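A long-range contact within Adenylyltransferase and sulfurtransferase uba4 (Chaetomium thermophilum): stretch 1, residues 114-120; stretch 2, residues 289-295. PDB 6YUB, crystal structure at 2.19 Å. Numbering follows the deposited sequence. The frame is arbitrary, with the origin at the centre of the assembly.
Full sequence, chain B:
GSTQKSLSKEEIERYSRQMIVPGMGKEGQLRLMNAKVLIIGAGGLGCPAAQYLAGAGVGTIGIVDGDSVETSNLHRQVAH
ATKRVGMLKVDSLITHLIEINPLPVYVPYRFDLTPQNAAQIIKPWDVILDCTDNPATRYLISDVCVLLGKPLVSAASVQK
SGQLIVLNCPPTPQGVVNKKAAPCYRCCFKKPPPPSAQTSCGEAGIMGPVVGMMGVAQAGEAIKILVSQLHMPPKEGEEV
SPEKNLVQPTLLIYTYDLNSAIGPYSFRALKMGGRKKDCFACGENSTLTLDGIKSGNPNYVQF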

ATOM      1  N   THR B 114      15.263 -24.712   6.446  1.00 35.54           N
ATOM      2  CA  THR B 114      16.307 -25.132   5.514  1.00 31.71           C
ATOM      3  C   THR B 114      15.787 -26.233   4.598  1.00 30.04           C
ATOM      4  O   THR B 114      14.724 -26.805   4.860  1.00 31.48           O
ATOM      5  CB  THR B 114      17.544 -25.640   6.263  1.00 37.21           C
ATOM      6  OG1 THR B 114      17.241 -26.901   6.874  1.00 36.62           O
ATOM      7  CG2 THR B 114      17.976 -24.651   7.336  1.00 37.27           C
ATOM      8  N   PRO B 115      16.509 -26.569   3.526  1.00 33.28           N
ATOM      9  CA  PRO B 115      16.076 -27.700   2.688  1.00 34.01           C
ATOM     10  C   PRO B 115      15.973 -29.006   3.455  1.00 34.67           C
ATOM     11  O   PRO B 115      15.215 -29.891   3.040  1.00 38.51           O
ATOM     12  CB  PRO B 115      17.156 -27.768   1.595  1.00 39.51           C
ATOM     13  CG  PRO B 115      17.721 -26.367   1.534  1.00 35.81           C
ATOM     14  CD  PRO B 115      17.676 -25.864   2.959  1.00 34.84           C
ATOM     15  N   GLN B 116      16.700 -29.150   4.566  1.00 44.80           N
ATOM     16  CA  GLN B 116      16.681 -30.383   5.343  1.00 44.83           C
ATOM     17  C   GLN B 116      15.492 -30.480   6.296  1.00 41.17           C
ATOM     18  O   GLN B 116      15.171 -31.584   6.752  1.00 36.90           O
ATOM     19  CB  GLN B 116      17.975 -30.521   6.157  1.00 48.75           C
ATOM     20  CG  GLN B 116      19.193 -30.934   5.348  1.00 47.84           C
ATOM     21  CD  GLN B 116      19.663 -29.851   4.398  1.00 53.61           C
ATOM     22  OE1 GLN B 116      19.773 -28.682   4.774  1.00 50.22           O
ATOM     23  NE2 GLN B 116      19.933 -30.233   3.147  1.00 55.94           N
ATOM     24  N   ASN B 117      14.838 -29.361   6.615  1.00 36.09           N
ATOM     25  CA  ASN B 117      13.704 -29.392   7.526  1.00 38.38           C
ATOM     26  C   ASN B 117      12.444 -28.733   6.973  1.00 35.33           C
ATOM     27  O   ASN B 117      11.444 -28.662   7.690  1.00 29.07           O
ATOM     28  CB  ASN B 117      14.063 -28.712   8.857  1.00 29.36           C
ATOM     29  CG  ASN B 117      14.365 -27.229   8.691  1.00 38.05           C
ATOM     30  OD1 ASN B 117      13.838 -26.557   7.787  1.00 31.53           O
ATOM     31  ND2 ASN B 117      15.214 -26.706   9.564  1.00 38.04           N
ATOM     32  N   ALA B 118      12.461 -28.254   5.728  1.00 38.71           N
ATOM     33  CA  ALA B 118      11.310 -27.523   5.207  1.00 36.25           C
ATOM     34  C   ALA B 118      10.047 -28.372   5.281  1.00 34.65           C
ATOM     35  O   ALA B 118       9.002 -27.910   5.759  1.00 33.15           O
ATOM     36  CB  ALA B 118      11.581 -27.073   3.773  1.00 34.30           C
ATOM     37  N   ALA B 119      10.129 -29.627   4.832  1.00 30.89           N
ATOM     38  CA  ALA B 119       8.945 -30.477   4.795  1.00 30.48           C
ATOM     39  C   ALA B 119       8.415 -30.749   6.195  1.00 27.38           C
ATOM     40  O   ALA B 119       7.195 -30.766   6.415  1.00 28.15           O
ATOM     41  CB  ALA B 119       9.260 -31.784   4.072  1.00 28.29           C
ATOM     42  N   GLN B 120       9.313 -30.961   7.165  1.00 28.25           N
ATOM     43  CA  GLN B 120       8.868 -31.186   8.536  1.00 29.86           C
ATOM     44  C   GLN B 120       8.085 -29.989   9.060  1.00 28.66           C
ATOM     45  O   GLN B 120       7.060 -30.153   9.731  1.00 33.51           O
ATOM     46  CB  GLN B 120      10.063 -31.464   9.445  1.00 33.85           C
ATOM     47  CG  GLN B 120      10.900 -32.650   9.035  1.00 31.14           C
ATOM     48  CD  GLN B 120      12.284 -32.613   9.655  1.00 40.97           C
ATOM     49  OE1 GLN B 120      13.290 -32.584   8.945  1.00 45.16           O
ATOM     50  NE2 GLN B 120      12.342 -32.623  10.989  1.00 33.43           N
ATOM     51  N   THR B 289      11.613 -33.894  -6.130  1.00 44.20           N
ATOM     52  CA  THR B 289      11.063 -34.782  -5.120  1.00 41.22           C
ATOM     53  C   THR B 289      11.450 -34.277  -3.736  1.00 35.95           C
ATOM     54  O   THR B 289      12.388 -33.494  -3.579  1.00 31.90           O
ATOM     55  CB  THR B 289      11.556 -36.229  -5.297  1.00 46.40           C
ATOM     56  OG1 THR B 289      12.962 -36.295  -5.020  1.00 47.20           O
ATOM     57  CG2 THR B 289      11.301 -36.720  -6.717  1.00 45.78           C
ATOM     58  N   LEU B 290      10.711 -34.746  -2.728  1.00 33.79           N
ATOM     59  CA  LEU B 290      11.034 -34.399  -1.346  1.00 34.86           C
ATOM     60  C   LEU B 290      12.383 -34.977  -0.934  1.00 36.02           C
ATOM     61  O   LEU B 290      13.155 -34.319  -0.227  1.00 31.52           O
ATOM     62  CB  LEU B 290       9.930 -34.893  -0.414  1.00 33.83           C
ATOM     63  CG  LEU B 290       8.577 -34.195  -0.584  1.00 34.06           C
ATOM     64  CD1 LEU B 290       7.467 -34.983   0.088  1.00 36.40           C
ATOM     65  CD2 LEU B 290       8.639 -32.780  -0.035  1.00 32.39           C
ATOM     66  N   ASP B 291      12.690 -36.203  -1.379  1.00 41.70           N
ATOM     67  CA  ASP B 291      13.998 -36.787  -1.103  1.00 43.64           C
ATOM     68  C   ASP B 291      15.111 -35.946  -1.716  1.00 42.51           C
ATOM     69  O   ASP B 291      16.147 -35.713  -1.080  1.00 44.86           O
ATOM     70  CB  ASP B 291      14.066 -38.217  -1.640  1.00 50.37           C
ATOM     71  CG  ASP B 291      13.179 -39.172  -0.870  1.00 59.21           C
ATOM     72  OD1 ASP B 291      12.890 -38.898   0.318  1.00 59.51           O
ATOM     73  OD2 ASP B 291      12.775 -40.201  -1.452  1.00 62.04           O
ATOM     74  N   GLY B 292      14.922 -35.489  -2.955  1.00 38.19           N
ATOM     75  CA  GLY B 292      15.945 -34.680  -3.592  1.00 35.79           C
ATOM     76  C   GLY B 292      16.221 -33.398  -2.832  1.00 34.18           C
ATOM     77  O   GLY B 292      17.376 -33.040  -2.585  1.00 34.79           O
ATOM     78  N   ILE B 293      15.160 -32.687  -2.451  1.00 31.98           N
ATOM     79  CA  ILE B 293      15.329 -31.427  -1.732  1.00 38.32           C
ATOM     80  C   ILE B 293      16.135 -31.645  -0.459  1.00 36.41           C
ATOM     81  O   ILE B 293      17.044 -30.867  -0.141  1.00 37.59           O
ATOM     82  CB  ILE B 293      13.957 -30.791  -1.434  1.00 35.57           C
ATOM     83  CG1 ILE B 293      13.361 -30.217  -2.724  1.00 41.27           C
ATOM     84  CG2 ILE B 293      14.089 -29.719  -0.361  1.00 33.89           C
ATOM     85  CD1 ILE B 293      11.909 -29.788  -2.601  1.00 38.96           C
ATOM     86  N   LYS B 294      15.823 -32.709   0.283  1.00 45.23           N
ATOM     87  CA  LYS B 294      16.570 -33.009   1.501  1.00 50.86           C
ATOM     88  C   LYS B 294      18.049 -33.231   1.216  1.00 52.38           C
ATOM     89  O   LYS B 294      18.901 -32.880   2.042  1.00 50.31           O
ATOM     90  CB  LYS B 294      15.994 -34.257   2.172  1.00 50.46           C
ATOM     91  CG  LYS B 294      14.738 -34.036   2.983  1.00 51.68           C
ATOM     92  CD  LYS B 294      13.882 -35.311   3.035  1.00 52.59           C
ATOM     93  CE  LYS B 294      14.695 -36.545   3.410  1.00 54.14           C
ATOM     94  NZ  LYS B 294      13.851 -37.782   3.394  1.00 57.08           N
ATOM     95  N   SER B 295      18.375 -33.809   0.063  1.00 42.62           N
ATOM     96  CA  SER B 295      19.732 -34.239  -0.240  1.00 43.52           C
ATOM     97  C   SER B 295      20.529 -33.204  -1.021  1.00 47.23           C
ATOM     98  O   SER B 295      21.655 -33.493  -1.434  1.00 52.09           O
ATOM     99  CB  SER B 295      19.696 -35.553  -1.025  1.00 46.08           C
ATOM    100  OG  SER B 295      18.790 -36.474  -0.444  1.00 49.89           O
TER

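Contacts between segments remote in sequence often rest on a simple economy: a few apolar side chains fill the space between them, and a polar side chain satisfies a backbone group that a helix leaves free at its end. The pairing of residues 114-120 with 289-295 in uba4, which bridges at least 171 positions of sequence and buries 244 Å² counting both sides, is a compact example.

Stretch 2 opens with Thr-289, which lies out of reach of the other segment but starts the helix that makes the contact. Its OG1 accepts a hydrogen bond from Gly-292 N at 3.0 Å, the classic N-cap arrangement, in which a short hydroxyl side chain satisfies an amide of the first turn.

Leu-290 follows, with its CA-to-CB bond directed sideways. Its m,t rotamer nevertheless carries the end of the side chain closer to stretch 1, where CD2 lies 4.3 Å from CB of Ala-119. The alanine points toward the helix, and its single methyl meets the longer leucine, with the CA atoms of Ala-119 and Leu-290 7.6 Å apart.

Asp-291 and Gly-292 take no direct part. Glycine suits its position next to the cap, since a CB placed there would lie only 3.2 Å from Thr-289 OG1.

Ile-293 is buried and contributes both side chain and backbone. Its CG2 lies 4.1 Å from Pro-115 CB, an apolar contact, while the same proline CB is 3.6 Å from Ile-293 O. The compact proline ring thus packs beside Ile-293, near the C-terminal end of the short helix, and the branched isoleucine offers it a methyl close to the main chain.

At Lys-294 the main chain makes the closest contacts: Pro-115 O lies 3.7 Å from Lys-294 CA, and the CA atoms of Gln-116 and Lys-294 are 4.7 Å apart. The CA-to-CB bond of Lys-294 points away from stretch 1, although CG still lies 4.2 Å from Pro-115 O; NZ forms a salt bridge with Asp-291 OD1 at 3.4 Å, weak as a hydrogen bond. Gln-116 starts away from the helix, but with chi1 at -76° and chi2 at 69° its chain folds back, so that NE2 donates to Lys-294 O at 3.0 Å with an angle of 157°. This is the only hydrogen bond between the stretches, and an amide at the end of a flexible chain is well suited to reach a carbonyl at the end of a helix.

Ser-295 then leaves helical geometry, its OG bonding back to Asp-291 O at 2.8 Å.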